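PDB 3VU4: KmHsv2 from Kluyveromyces marxianus, which probably binds phosphoinositides through a PROPPIN beta-propeller, much as Atg18 does, and probably takes part in membrane-associated protein transport. Local coordinates for residues V73-G78 with V82-D87; D93-K98 with N128-I133; I311-I314 with S318-V321; F332-D337 with E341-Q346. All coordinates share one frame; numbering follows the deposited sequence.

Contact 1 (V73-G78 with V82-D87); sequences VAFVTG and VVHIWD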
loop_
_atom_site.group_PDB
_atom_site.type_symbol
_atom_site.label_atom_id
_atom_site.label_comp_id
_atom_site.label_asym_id
_atom_site.label_seq_id
_atom_site.Cartn_x
_atom_site.Cartn_y
_atom_site.Cartn_z
ATOM N N VAL A 73 -12.592 -13.887 0.411
ATOM C CA VAL A 73 -12.125 -12.840 1.291
ATOM C C VAL A 73 -11.529 -13.568 2.484
ATOM O O VAL A 73 -11.828 -14.735 2.713
ATOM C CB VAL A 73 -13.284 -11.937 1.770
ATOM C CG1 VAL A 73 -13.949 -11.265 0.587
ATOM C CG2 VAL A 73 -14.300 -12.756 2.531
ATOM N N ALA A 74 -10.674 -12.887 3.231
ATOM C CA ALA A 74 -10.054 -13.473 4.400
ATOM C C ALA A 74 -10.290 -12.506 5.547
ATOM O O ALA A 74 -10.286 -11.293 5.344
ATOM C CB ALA A 74 -8.565 -13.650 4.161
ATOM N N PHE A 75 -10.511 -13.031 6.746
ATOM C CA PHE A 75 -10.717 -12.166 7.899
ATOM C C PHE A 75 -10.381 -12.820 9.230
ATOM O O PHE A 75 -10.265 -14.042 9.332
ATOM C CB PHE A 75 -12.154 -11.625 7.921
ATOM C CG PHE A 75 -13.218 -12.686 7.887
ATOM C CD1 PHE A 75 -13.372 -13.576 8.944
ATOM C CD2 PHE A 75 -14.096 -12.769 6.807
ATOM C CE1 PHE A 75 -14.388 -14.531 8.928
ATOM C CE2 PHE A 75 -15.118 -13.722 6.781
ATOM C CZ PHE A 75 -15.264 -14.600 7.842
ATOM N N VAL A 76 -10.187 -11.978 10.237
ATOM C CA VAL A 76 -9.880 -12.419 11.588
ATOM C C VAL A 76 -11.019 -11.856 12.418
ATOM O O VAL A 76 -11.473 -10.740 12.172
ATOM C CB VAL A 76 -8.548 -11.825 12.093
ATOM C CG1 VAL A 76 -8.318 -12.203 13.549
ATOM C CG2 VAL A 76 -7.404 -12.325 11.242
ATOM N N THR A 77 -11.494 -12.624 13.390
ATOM C CA THR A 77 -12.598 -12.166 14.223
ATOM C C THR A 77 -12.163 -12.012 15.672
ATOM O O THR A 77 -11.180 -11.322 15.962
ATOM C CB THR A 77 -13.775 -13.148 14.155
ATOM O OG1 THR A 77 -13.359 -14.420 14.664
ATOM C CG2 THR A 77 -14.250 -13.312 12.714
ATOM N N GLY A 78 -12.902 -12.648 16.577
ATOM C CA GLY A 78 -12.576 -12.562 17.987
ATOM C C GLY A 78 -11.225 -13.187 18.235
ATOM O O GLY A 78 -10.317 -12.548 18.775
ATOM N N VAL A 82 -6.625 -16.744 14.257
ATOM C CA VAL A 82 -7.275 -17.522 13.209
ATOM C C VAL A 82 -7.638 -16.682 11.988
ATOM O O VAL A 82 -8.232 -15.614 12.115
ATOM C CB VAL A 82 -8.552 -18.200 13.745
ATOM C CG1 VAL A 82 -9.269 -18.933 12.626
ATOM C CG2 VAL A 82 -8.187 -19.155 14.852
ATOM N N VAL A 83 -7.274 -17.176 10.810
ATOM C CA VAL A 83 -7.570 -16.483 9.564
ATOM C C VAL A 83 -8.592 -17.290 8.770
ATOM O O VAL A 83 -8.321 -18.414 8.349
ATOM C CB VAL A 83 -6.298 -16.299 8.709
ATOM C CG1 VAL A 83 -6.665 -15.733 7.348
ATOM C CG2 VAL A 83 -5.317 -15.378 9.425
ATOM N N HIS A 84 -9.767 -16.710 8.566
ATOM C CA HIS A 84 -10.826 -17.390 7.841
ATOM C C HIS A 84 -10.834 -17.068 6.359
ATOM O O HIS A 84 -10.888 -15.900 5.978
ATOM C CB HIS A 84 -12.193 -16.995 8.397
ATOM C CG HIS A 84 -12.398 -17.337 9.837
ATOM N ND1 HIS A 84 -13.324 -18.270 10.253
ATOM C CD2 HIS A 84 -11.844 -16.829 10.964
ATOM C CE1 HIS A 84 -13.335 -18.320 11.573
ATOM N NE2 HIS A 84 -12.446 -17.454 12.028
ATOM N N ILE A 85 -10.778 -18.096 5.521
ATOM C CA ILE A 85 -10.875 -17.877 4.086
ATOM C C ILE A 85 -12.371 -18.084 3.888
ATOM O O ILE A 85 -12.882 -19.167 4.149
ATOM C CB ILE A 85 -10.093 -18.924 3.289
ATOM C CG1 ILE A 85 -8.645 -18.973 3.784
ATOM C CG2 ILE A 85 -10.126 -18.571 1.805
ATOM C CD1 ILE A 85 -7.898 -17.667 3.640
ATOM N N TRP A 86 -13.071 -17.041 3.453
ATOM C CA TRP A 86 -14.524 -17.093 3.287
ATOM C C TRP A 86 -15.004 -16.895 1.856
ATOM O O TRP A 86 -14.378 -16.184 1.072
ATOM C CB TRP A 86 -15.143 -16.046 4.222
ATOM C CG TRP A 86 -16.600 -15.736 4.049
ATOM C CD1 TRP A 86 -17.166 -14.936 3.094
ATOM C CD2 TRP A 86 -17.662 -16.120 4.931
ATOM N NE1 TRP A 86 -18.516 -14.790 3.334
ATOM C CE2 TRP A 86 -18.844 -15.509 4.452
ATOM C CE3 TRP A 86 -17.730 -16.924 6.076
ATOM C CZ2 TRP A 86 -20.080 -15.670 5.091
ATOM C CZ3 TRP A 86 -18.960 -17.085 6.709
ATOM C CH2 TRP A 86 -20.119 -16.463 6.211
ATOM N N ASP A 87 -16.123 -17.534 1.527
ATOM C CA ASP A 87 -16.709 -17.447 0.194
ATOM C C ASP A 87 -17.825 -16.403 0.188
ATOM O O ASP A 87 -18.770 -16.482 0.970
ATOM C CB ASP A 87 -17.265 -18.814 -0.224
ATOM C CG ASP A 87 -17.563 -18.898 -1.716
ATOM O OD1 ASP A 87 -18.331 -18.054 -2.227
ATOM O OD2 ASP A 87 -17.026 -19.814 -2.379
HETATM O O HOH W 1 -10.366 -15.134 13.656
#
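Val-73 to Phe-75 pair with His-84 to Trp-86 in antiparallel register, the axes of strands 73-76 and 82-87 approaching to 4.6 Å at 152°. Val-73/Trp-86 and Phe-75/His-84 are the hydrogen-bonded pairs, each tied both ways; Trp-86 N to Val-73 O is 2.7 Å and His-84 N to Phe-75 O 2.8 Å. Beyond the last pair one water bridges the two segments, accepting from Thr-77 N and donating to Val-82 O. Phe-75, His-84 and Trp-86 form an aromatic cluster on one face. With CG of Phe-75 between its own backbone N and carbonyl carbon (chi1 55°), the ring leans across the partner strand: CE1 meets His-84 CB at 3.3 Å, and CE2 meets Trp-86 CB at 3.5 Å. The phenyl and imidazole planes are nearly parallel, 26° apart, but slid so far that they barely overlap; His-84 ND1 is hydrogen-bonded to Asp-93 OD2. Val-73 CG2 lies alongside Trp-86 CD1. Putting an alanine at Phe-75 would probably open a gap between the His-84 and Trp-86 side chains. On the other face Ala-74 CB touches Ile-85 CD1 at 4.1 Å. Such a central hairpin is typical of a four-stranded propeller blade.

Contact 2 (D93-K98 with N128-I133); sequences DVSRIK and NPWKRI. With SO4 (sulfate ion), chain D.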
loop_
_atom_site.group_PDB
_atom_site.type_symbol
_atom_site.label_atom_id
_atom_site.label_comp_id
_atom_site.label_asym_id
_atom_site.label_seq_id
_atom_site.Cartn_x
_atom_site.Cartn_y
_atom_site.Cartn_z
ATOM N N ASP A 93 -17.431 -20.563 5.089
ATOM C CA ASP A 93 -16.012 -20.633 5.410
ATOM C C ASP A 93 -15.473 -21.761 4.530
ATOM O O ASP A 93 -15.981 -22.878 4.583
ATOM C CB ASP A 93 -15.832 -20.992 6.889
ATOM C CG ASP A 93 -15.074 -19.932 7.672
ATOM O OD1 ASP A 93 -15.316 -18.730 7.439
ATOM O OD2 ASP A 93 -14.250 -20.302 8.537
ATOM N N VAL A 94 -14.474 -21.476 3.701
ATOM C CA VAL A 94 -13.909 -22.507 2.840
ATOM C C VAL A 94 -12.603 -22.999 3.438
ATOM O O VAL A 94 -11.945 -23.870 2.875
ATOM C CB VAL A 94 -13.613 -21.983 1.421
ATOM C CG1 VAL A 94 -12.408 -21.059 1.452
ATOM C CG2 VAL A 94 -13.349 -23.148 0.480
ATOM N N SER A 95 -12.227 -22.433 4.580
ATOM C CA SER A 95 -10.989 -22.818 5.244
ATOM C C SER A 95 -10.699 -21.992 6.495
ATOM O O SER A 95 -11.195 -20.878 6.656
ATOM C CB SER A 95 -9.813 -22.680 4.277
ATOM O OG SER A 95 -8.600 -23.012 4.924
ATOM N N ARG A 96 -9.894 -22.566 7.379
ATOM C CA ARG A 96 -9.481 -21.924 8.618
ATOM C C ARG A 96 -7.986 -22.185 8.687
ATOM O O ARG A 96 -7.527 -23.260 8.300
ATOM C CB ARG A 96 -10.140 -22.582 9.828
ATOM C CG ARG A 96 -11.128 -21.731 10.616
ATOM C CD ARG A 96 -11.394 -22.399 11.974
ATOM N NE ARG A 96 -11.658 -23.832 11.818
ATOM C CZ ARG A 96 -11.555 -24.738 12.790
ATOM N NH1 ARG A 96 -11.190 -24.374 14.012
ATOM N NH2 ARG A 96 -11.820 -26.014 12.536
ATOM N N ILE A 97 -7.225 -21.204 9.158
ATOM C CA ILE A 97 -5.783 -21.357 9.290
ATOM C C ILE A 97 -5.421 -20.715 10.616
ATOM O O ILE A 97 -5.837 -19.593 10.897
ATOM C CB ILE A 97 -5.033 -20.659 8.139
ATOM C CG1 ILE A 97 -5.423 -21.296 6.806
ATOM C CG2 ILE A 97 -3.538 -20.776 8.347
ATOM C CD1 ILE A 97 -4.894 -20.553 5.592
ATOM N N LYS A 98 -4.663 -21.426 11.442
ATOM C CA LYS A 98 -4.299 -20.894 12.747
ATOM C C LYS A 98 -2.807 -20.730 12.934
ATOM O O LYS A 98 -2.014 -21.545 12.469
ATOM C CB LYS A 98 -4.831 -21.800 13.856
ATOM C CG LYS A 98 -4.645 -21.213 15.244
ATOM C CD LYS A 98 -4.684 -22.286 16.318
ATOM C CE LYS A 98 -4.737 -21.667 17.705
ATOM N NZ LYS A 98 -6.040 -20.979 17.953
ATOM N N ASN A 128 -6.628 -26.513 -1.281
ATOM C CA ASN A 128 -6.392 -27.740 -0.527
ATOM C C ASN A 128 -4.944 -28.201 -0.694
ATOM O O ASN A 128 -4.390 -28.144 -1.797
ATOM C CB ASN A 128 -7.349 -28.829 -1.004
ATOM C CG ASN A 128 -7.738 -29.782 0.103
ATOM O OD1 ASN A 128 -6.924 -30.581 0.573
ATOM N ND2 ASN A 128 -8.991 -29.696 0.537
ATOM N N PRO A 129 -4.316 -28.687 0.394
ATOM C CA PRO A 129 -4.852 -28.829 1.754
ATOM C C PRO A 129 -4.699 -27.616 2.691
ATOM O O PRO A 129 -4.816 -27.765 3.910
ATOM C CB PRO A 129 -4.087 -30.035 2.277
ATOM C CG PRO A 129 -2.728 -29.777 1.731
ATOM C CD PRO A 129 -3.009 -29.361 0.290
ATOM N N TRP A 130 -4.433 -26.433 2.137
ATOM C CA TRP A 130 -4.270 -25.222 2.948
ATOM C C TRP A 130 -3.143 -25.354 3.973
ATOM O O TRP A 130 -3.326 -25.041 5.150
ATOM C CB TRP A 130 -5.569 -24.895 3.695
ATOM C CG TRP A 130 -6.786 -24.852 2.830
ATOM C CD1 TRP A 130 -7.664 -25.871 2.593
ATOM C CD2 TRP A 130 -7.265 -23.727 2.077
ATOM N NE1 TRP A 130 -8.662 -25.452 1.741
ATOM C CE2 TRP A 130 -8.440 -24.143 1.409
ATOM C CE3 TRP A 130 -6.813 -22.411 1.901
ATOM C CZ2 TRP A 130 -9.172 -23.285 0.578
ATOM C CZ3 TRP A 130 -7.541 -21.559 1.072
ATOM C CH2 TRP A 130 -8.708 -22.001 0.422
ATOM N N LYS A 131 -1.977 -25.801 3.524
ATOM C CA LYS A 131 -0.843 -25.989 4.422
ATOM C C LYS A 131 0.376 -25.187 3.972
ATOM O O LYS A 131 0.411 -24.668 2.856
ATOM C CB LYS A 131 -0.485 -27.475 4.481
ATOM C CG LYS A 131 -1.695 -28.396 4.646
ATOM C CD LYS A 131 -1.901 -28.826 6.092
ATOM C CE LYS A 131 -0.823 -29.819 6.524
ATOM N NZ LYS A 131 -1.065 -30.376 7.884
ATOM N N ARG A 132 1.374 -25.096 4.845
ATOM C CA ARG A 132 2.600 -24.361 4.553
ATOM C C ARG A 132 3.296 -24.842 3.282
ATOM O O ARG A 132 3.654 -26.012 3.175
ATOM C CB ARG A 132 3.590 -24.509 5.703
ATOM C CG ARG A 132 3.213 -23.873 7.030
ATOM C CD ARG A 132 4.326 -24.203 8.025
ATOM N NE ARG A 132 4.406 -23.317 9.182
ATOM C CZ ARG A 132 3.557 -23.321 10.202
ATOM N NH1 ARG A 132 2.540 -24.168 10.223
ATOM N NH2 ARG A 132 3.739 -22.485 11.214
ATOM N N ILE A 133 3.509 -23.941 2.330
ATOM C CA ILE A 133 4.191 -24.298 1.095
ATOM C C ILE A 133 5.694 -24.121 1.272
ATOM O O ILE A 133 6.477 -24.496 0.403
ATOM C CB ILE A 133 3.768 -23.395 -0.070
ATOM C CG1 ILE A 133 2.249 -23.362 -0.184
ATOM C CG2 ILE A 133 4.371 -23.912 -1.376
ATOM C CD1 ILE A 133 1.758 -22.406 -1.264
HETATM S S SO4 D . 1.637 -27.426 8.378
HETATM O O1 SO4 D . 2.575 -28.271 7.615
HETATM O O2 SO4 D . 2.361 -26.793 9.494
HETATM O O3 SO4 D . 1.069 -26.390 7.495
HETATM O O4 SO4 D . 0.545 -28.254 8.922
#
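Ser-95 presses its side chain on the indole of Trp-130, at a classic beta bulge where Val-94 and Ser-95 both face Ile-85. The bulge lies in strand 92-98, the outermost strand of a propeller blade, and Trp-130 comes from the loop between strands 120-125 and 137-139 of the next one, placing the contact at the periphery between two blades. CB of Ser-95 sits over the six-membered ring, 3.5 Å from its centroid and 15° off the normal. OG stands anti to the backbone N of Ser-95 (chi1 178°), which carries it over the same face, above the CG-CD2 bond, 3.2 Å from Trp-130 CD2. Val-94 works at the far end of the indole: its CG1 is 4.0 Å from Trp-130 CH2, the two side chains roughly perpendicular, and its carbonyl O lies 3.6 Å from CZ2. The opposite face of the indole carries Asn-128 N, offset toward the rim, and the Phe-126 ring meets it too. A serine in place of Trp-130 takes the indole away, which would probably leave Ser-95 CB and Val-94 CG1 without their cover and the loop without this hold on the neighbouring blade. Just past the indole the loop turns its basic residues to a sulfate ion, probably from the crystallisation liquor. The Lys-131 chain, bent at its second and third torsions, lets NZ hydrogen-bond to sulfate O4 at 2.9 Å. Arg-132 NH1 makes a weak hydrogen bond to sulfate O2, while its backbone N points almost straight at sulfate O3, 3.0 Å away with an N-H...O angle of 178°.

Contact 3 (I311-I314 with S318-V321); sequences IAWI and SLVV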
loop_
_atom_site.group_PDB
_atom_site.type_symbol
_atom_site.label_atom_id
_atom_site.label_comp_id
_atom_site.label_asym_id
_atom_site.label_seq_id
_atom_site.Cartn_x
_atom_site.Cartn_y
_atom_site.Cartn_z
ATOM N N ILE A 311 -3.888 5.346 0.961
ATOM C CA ILE A 311 -4.020 5.936 -0.361
ATOM C C ILE A 311 -3.797 4.894 -1.443
ATOM O O ILE A 311 -3.260 3.814 -1.189
ATOM C CB ILE A 311 -3.039 7.121 -0.533
ATOM C CG1 ILE A 311 -1.593 6.635 -0.552
ATOM C CG2 ILE A 311 -3.190 8.085 0.647
ATOM C CD1 ILE A 311 -0.576 7.760 -0.470
ATOM N N ALA A 312 -4.235 5.212 -2.650
ATOM C CA ALA A 312 -4.073 4.296 -3.767
ATOM C C ALA A 312 -4.225 5.048 -5.076
ATOM O O ALA A 312 -5.174 5.818 -5.260
ATOM C CB ALA A 312 -5.102 3.176 -3.680
ATOM N N TRP A 313 -3.273 4.849 -5.978
ATOM C CA TRP A 313 -3.357 5.504 -7.276
ATOM C C TRP A 313 -4.361 4.703 -8.077
ATOM O O TRP A 313 -4.433 3.484 -7.951
ATOM C CB TRP A 313 -2.005 5.508 -7.984
ATOM C CG TRP A 313 -0.989 6.400 -7.339
ATOM C CD1 TRP A 313 -0.239 6.128 -6.230
ATOM C CD2 TRP A 313 -0.585 7.700 -7.786
ATOM N NE1 TRP A 313 0.612 7.172 -5.965
ATOM C CE2 TRP A 313 0.421 8.150 -6.904
ATOM C CE3 TRP A 313 -0.970 8.524 -8.850
ATOM C CZ2 TRP A 313 1.047 9.392 -7.055
ATOM C CZ3 TRP A 313 -0.347 9.757 -9.001
ATOM C CH2 TRP A 313 0.651 10.179 -8.106
ATOM N N ILE A 314 -5.164 5.388 -8.876
ATOM C CA ILE A 314 -6.163 4.713 -9.686
ATOM C C ILE A 314 -5.850 4.951 -11.153
ATOM O O ILE A 314 -6.590 4.524 -12.033
ATOM C CB ILE A 314 -7.588 5.224 -9.369
ATOM C CG1 ILE A 314 -7.689 6.726 -9.628
ATOM C CG2 ILE A 314 -7.926 4.921 -7.928
ATOM C CD1 ILE A 314 -9.111 7.262 -9.551
ATOM N N SER A 318 -4.163 10.161 -11.126
ATOM C CA SER A 318 -5.147 10.259 -10.046
ATOM C C SER A 318 -4.973 9.222 -8.948
ATOM O O SER A 318 -4.529 8.104 -9.203
ATOM C CB SER A 318 -6.569 10.150 -10.600
ATOM O OG SER A 318 -6.886 11.304 -11.351
ATOM N N LEU A 319 -5.328 9.607 -7.725
ATOM C CA LEU A 319 -5.241 8.705 -6.592
ATOM C C LEU A 319 -6.365 9.004 -5.605
ATOM O O LEU A 319 -6.945 10.093 -5.612
ATOM C CB LEU A 319 -3.875 8.835 -5.914
ATOM C CG LEU A 319 -3.505 10.170 -5.278
ATOM C CD1 LEU A 319 -4.002 10.185 -3.856
ATOM C CD2 LEU A 319 -1.991 10.364 -5.299
ATOM N N VAL A 320 -6.691 8.020 -4.778
ATOM C CA VAL A 320 -7.742 8.185 -3.790
ATOM C C VAL A 320 -7.176 8.096 -2.384
ATOM O O VAL A 320 -6.142 7.465 -2.140
ATOM C CB VAL A 320 -8.851 7.105 -3.917
ATOM C CG1 VAL A 320 -9.553 7.223 -5.236
ATOM C CG2 VAL A 320 -8.256 5.723 -3.750
ATOM N N VAL A 321 -7.859 8.755 -1.462
ATOM C CA VAL A 321 -7.465 8.742 -0.067
ATOM C C VAL A 321 -8.716 8.310 0.681
ATOM O O VAL A 321 -9.804 8.862 0.463
ATOM C CB VAL A 321 -7.022 10.133 0.400
ATOM C CG1 VAL A 321 -6.776 10.123 1.908
ATOM C CG2 VAL A 321 -5.747 10.544 -0.346
#
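Leu-319 sets its CD2 methyl over the centre of the six-membered ring of Trp-313, 3.6 Å from the centroid and 12° off the normal, a CH-pi contact. The leucine reaches it because CG lies between the backbone N and carbonyl carbon of Leu-319 (chi1 63°), which swings the branch across toward the facing strand. Trp-313 NE1 donates to the backbone O of Lys-247 in the preceding blade, and this bond helps fix the rotation of the indole under the methyl. On the same side, Ile-311 CG2 and Val-321 CG2 lie side by side at 3.7 Å, and Ala-256 of the neighbouring blade packs on Ile-311, Trp-313 and Leu-319. The two segments form the innermost hairpin of the last four-stranded propeller blade, closest to the central channel. Its backbone is tied by Ala-312 N to Val-320 O, Val-320 N to Ala-312 O at 2.7 Å, and Ile-314 N to Ser-318 O at 2.8 Å. On the opposite side Val-320 CG2 approaches Ala-312 CB at 4.1 Å, and Phe-27 of the first blade rests on both residues. Nearer the turn, Ile-314 crosses Val-320 at about a right angle, Ile-314 CG2 to Val-320 CG1 3.9 Å, while Ile-314 CG1 packs on Ser-318 CB at 3.7 Å.

Contact 4 (F332-D337 with E341-Q346); sequences FKVVFD and ERWLIQ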
loop_
_atom_site.group_PDB
_atom_site.type_symbol
_atom_site.label_atom_id
_atom_site.label_comp_id
_atom_site.label_asym_id
_atom_site.label_seq_id
_atom_site.Cartn_x
_atom_site.Cartn_y
_atom_site.Cartn_z
ATOM N N PHE A 332 -8.050 12.566 -5.913
ATOM C CA PHE A 332 -7.173 13.680 -6.260
ATOM C C PHE A 332 -6.518 13.504 -7.627
ATOM O O PHE A 332 -6.328 12.387 -8.105
ATOM C CB PHE A 332 -6.082 13.857 -5.193
ATOM C CG PHE A 332 -6.616 14.119 -3.808
ATOM C CD1 PHE A 332 -7.101 13.072 -3.019
ATOM C CD2 PHE A 332 -6.655 15.414 -3.296
ATOM C CE1 PHE A 332 -7.616 13.314 -1.735
ATOM C CE2 PHE A 332 -7.169 15.668 -2.015
ATOM C CZ PHE A 332 -7.652 14.612 -1.232
ATOM N N LYS A 333 -6.165 14.618 -8.248
ATOM C CA LYS A 333 -5.530 14.595 -9.558
ATOM C C LYS A 333 -4.208 15.361 -9.471
ATOM O O LYS A 333 -4.140 16.442 -8.873
ATOM C CB LYS A 333 -6.457 15.256 -10.580
ATOM C CG LYS A 333 -6.689 14.485 -11.880
ATOM C CD LYS A 333 -5.570 14.690 -12.881
ATOM C CE LYS A 333 -6.075 14.525 -14.320
ATOM N NZ LYS A 333 -6.549 13.148 -14.649
ATOM N N VAL A 334 -3.154 14.782 -10.036
ATOM C CA VAL A 334 -1.843 15.424 -10.050
ATOM C C VAL A 334 -1.686 15.967 -11.466
ATOM O O VAL A 334 -1.742 15.217 -12.438
ATOM C CB VAL A 334 -0.719 14.417 -9.732
ATOM C CG1 VAL A 334 0.614 15.129 -9.687
ATOM C CG2 VAL A 334 -0.992 13.741 -8.401
ATOM N N VAL A 335 -1.494 17.273 -11.575
ATOM C CA VAL A 335 -1.393 17.920 -12.874
ATOM C C VAL A 335 -0.249 18.918 -12.993
ATOM O O VAL A 335 0.045 19.654 -12.048
ATOM C CB VAL A 335 -2.704 18.672 -13.171
ATOM C CG1 VAL A 335 -2.642 19.331 -14.542
ATOM C CG2 VAL A 335 -3.878 17.714 -13.061
ATOM N N PHE A 336 0.386 18.952 -14.162
ATOM C CA PHE A 336 1.465 19.903 -14.380
ATOM C C PHE A 336 0.912 21.173 -15.021
ATOM O O PHE A 336 0.215 21.123 -16.033
ATOM C CB PHE A 336 2.569 19.332 -15.279
ATOM C CG PHE A 336 3.818 20.184 -15.296
ATOM C CD1 PHE A 336 4.694 20.180 -14.208
ATOM C CD2 PHE A 336 4.078 21.053 -16.357
ATOM C CE1 PHE A 336 5.806 21.027 -14.174
ATOM C CE2 PHE A 336 5.190 21.903 -16.331
ATOM C CZ PHE A 336 6.053 21.891 -15.237
ATOM N N ASP A 337 1.233 22.303 -14.409
ATOM C CA ASP A 337 0.803 23.614 -14.871
ATOM C C ASP A 337 2.010 24.271 -15.554
ATOM O O ASP A 337 2.940 24.705 -14.866
ATOM C CB ASP A 337 0.386 24.441 -13.656
ATOM C CG ASP A 337 -0.317 25.719 -14.029
ATOM O OD1 ASP A 337 -1.520 25.651 -14.345
ATOM O OD2 ASP A 337 0.329 26.789 -14.007
ATOM N N GLU A 341 5.015 26.166 -14.447
ATOM C CA GLU A 341 6.135 25.227 -14.481
ATOM C C GLU A 341 6.189 24.517 -13.119
ATOM O O GLU A 341 7.253 24.364 -12.512
ATOM C CB GLU A 341 7.457 25.971 -14.747
ATOM C CG GLU A 341 7.662 26.445 -16.182
ATOM C CD GLU A 341 7.768 25.296 -17.176
ATOM O OE1 GLU A 341 7.988 24.142 -16.742
ATOM O OE2 GLU A 341 7.642 25.547 -18.396
ATOM N N ARG A 342 5.027 24.073 -12.652
ATOM C CA ARG A 342 4.936 23.426 -11.356
ATOM C C ARG A 342 3.764 22.442 -11.294
ATOM O O ARG A 342 2.714 22.674 -11.888
ATOM C CB ARG A 342 4.780 24.509 -10.289
ATOM C CG ARG A 342 5.421 24.177 -8.965
ATOM C CD ARG A 342 6.505 25.188 -8.590
ATOM N NE ARG A 342 7.579 25.195 -9.573
ATOM C CZ ARG A 342 8.636 26.003 -9.542
ATOM N NH1 ARG A 342 8.790 26.887 -8.571
ATOM N NH2 ARG A 342 9.530 25.939 -10.509
ATOM N N TRP A 343 3.951 21.330 -10.591
ATOM C CA TRP A 343 2.889 20.336 -10.444
ATOM C C TRP A 343 1.922 20.775 -9.359
ATOM O O TRP A 343 2.333 21.345 -8.350
ATOM C CB TRP A 343 3.449 18.989 -10.034
ATOM C CG TRP A 343 4.176 18.273 -11.100
ATOM C CD1 TRP A 343 5.500 18.380 -11.410
ATOM C CD2 TRP A 343 3.632 17.287 -11.983
ATOM N NE1 TRP A 343 5.815 17.516 -12.426
ATOM C CE2 TRP A 343 4.686 16.830 -12.799
ATOM C CE3 TRP A 343 2.350 16.738 -12.160
ATOM C CZ2 TRP A 343 4.504 15.852 -13.780
ATOM C CZ3 TRP A 343 2.166 15.764 -13.136
ATOM C CH2 TRP A 343 3.239 15.330 -13.931
ATOM N N LEU A 344 0.642 20.504 -9.562
ATOM C CA LEU A 344 -0.366 20.875 -8.578
ATOM C C LEU A 344 -1.275 19.693 -8.303
ATOM O O LEU A 344 -1.457 18.819 -9.147
ATOM C CB LEU A 344 -1.204 22.050 -9.082
ATOM C CG LEU A 344 -0.426 23.314 -9.457
ATOM C CD1 LEU A 344 -1.365 24.288 -10.145
ATOM C CD2 LEU A 344 0.212 23.943 -8.215
ATOM N N ILE A 345 -1.833 19.665 -7.106
ATOM C CA ILE A 345 -2.736 18.600 -6.724
ATOM C C ILE A 345 -4.097 19.233 -6.507
ATOM O O ILE A 345 -4.214 20.257 -5.830
ATOM C CB ILE A 345 -2.261 17.919 -5.429
ATOM C CG1 ILE A 345 -0.980 17.130 -5.714
ATOM C CG2 ILE A 345 -3.347 16.994 -4.894
ATOM C CD1 ILE A 345 -0.276 16.607 -4.481
ATOM N N GLN A 346 -5.126 18.651 -7.104
ATOM C CA GLN A 346 -6.462 19.188 -6.934
ATOM C C GLN A 346 -7.403 18.073 -6.485
ATOM O O GLN A 346 -7.233 16.916 -6.869
ATOM C CB GLN A 346 -6.949 19.805 -8.251
ATOM C CG GLN A 346 -7.015 18.820 -9.413
ATOM C CD GLN A 346 -7.263 19.498 -10.757
ATOM O OE1 GLN A 346 -6.458 20.320 -11.214
ATOM N NE2 GLN A 346 -8.379 19.157 -11.395
#
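A G1 beta bulge starts the return strand of this hairpin, Glu-341 and Arg-342 both facing Asp-337. Arg-342 N bonds to Asp-337 O at 3.1 Å and Glu-341 N makes a weak hydrogen bond to the same oxygen; Glu-341 has the left-handed backbone conformation (phi 55°) of the first bulge residue. Asp-337 OD2 accepts from Met-340 N within the turn. Arg-342 folds back, its NE 3.1 Å from the carbonyl O of Glu-341. The hairpin is the outer half of the last propeller blade, with strand 342-352 at its outside edge, and paired backbone bonds continue through Val-335/Leu-344 and Lys-333/Gln-346. Across the non-hydrogen-bonded pair next to the bulge, Phe-336 turns a ring edge onto the indole face of Trp-343, T-shaped, with planes 71° apart and CD1 3.4 Å from Trp-343 NE1. With CG of Phe-336 anti to its backbone N (chi1 -168°), the phenyl swings over the five-membered ring; Phe-336 CB lies above the six-membered ring, 3.9 Å from its centroid. At the far edge of the phenyl, CZ meets Glu-341 OE1 at 3.3 Å. Val-334 CG1 packs 3.4 Å from Trp-343 CE3. Next along this face, Ile-345 CG2 touches Phe-332 CD2 at 4.0 Å.

The four contacts fall into two pairs at distant points of the propeller ring. Contacts 1 and 2, with centres 11 Å apart, share a sheet through neighbouring strands 82-87 and 92-98: Val-83 N lies 2.8 Å from Ile-97 O, and Trp-86 CE3 packs 3.3 Å from Asp-93 OD1. Contacts 3 and 4, centres 14 Å apart, build the last blade outward from the axis, joined by Leu-319 O to Phe-332 N at 2.7 Å. Contacts 1 and 4 lie on opposite sides of the chain's centre, about 40 Å between centres. The sulfate is bound in contact 2; the nearest atoms of contacts 2 and 3 are about 25 Å apart, those of contacts 2 and 4 about 34 Å.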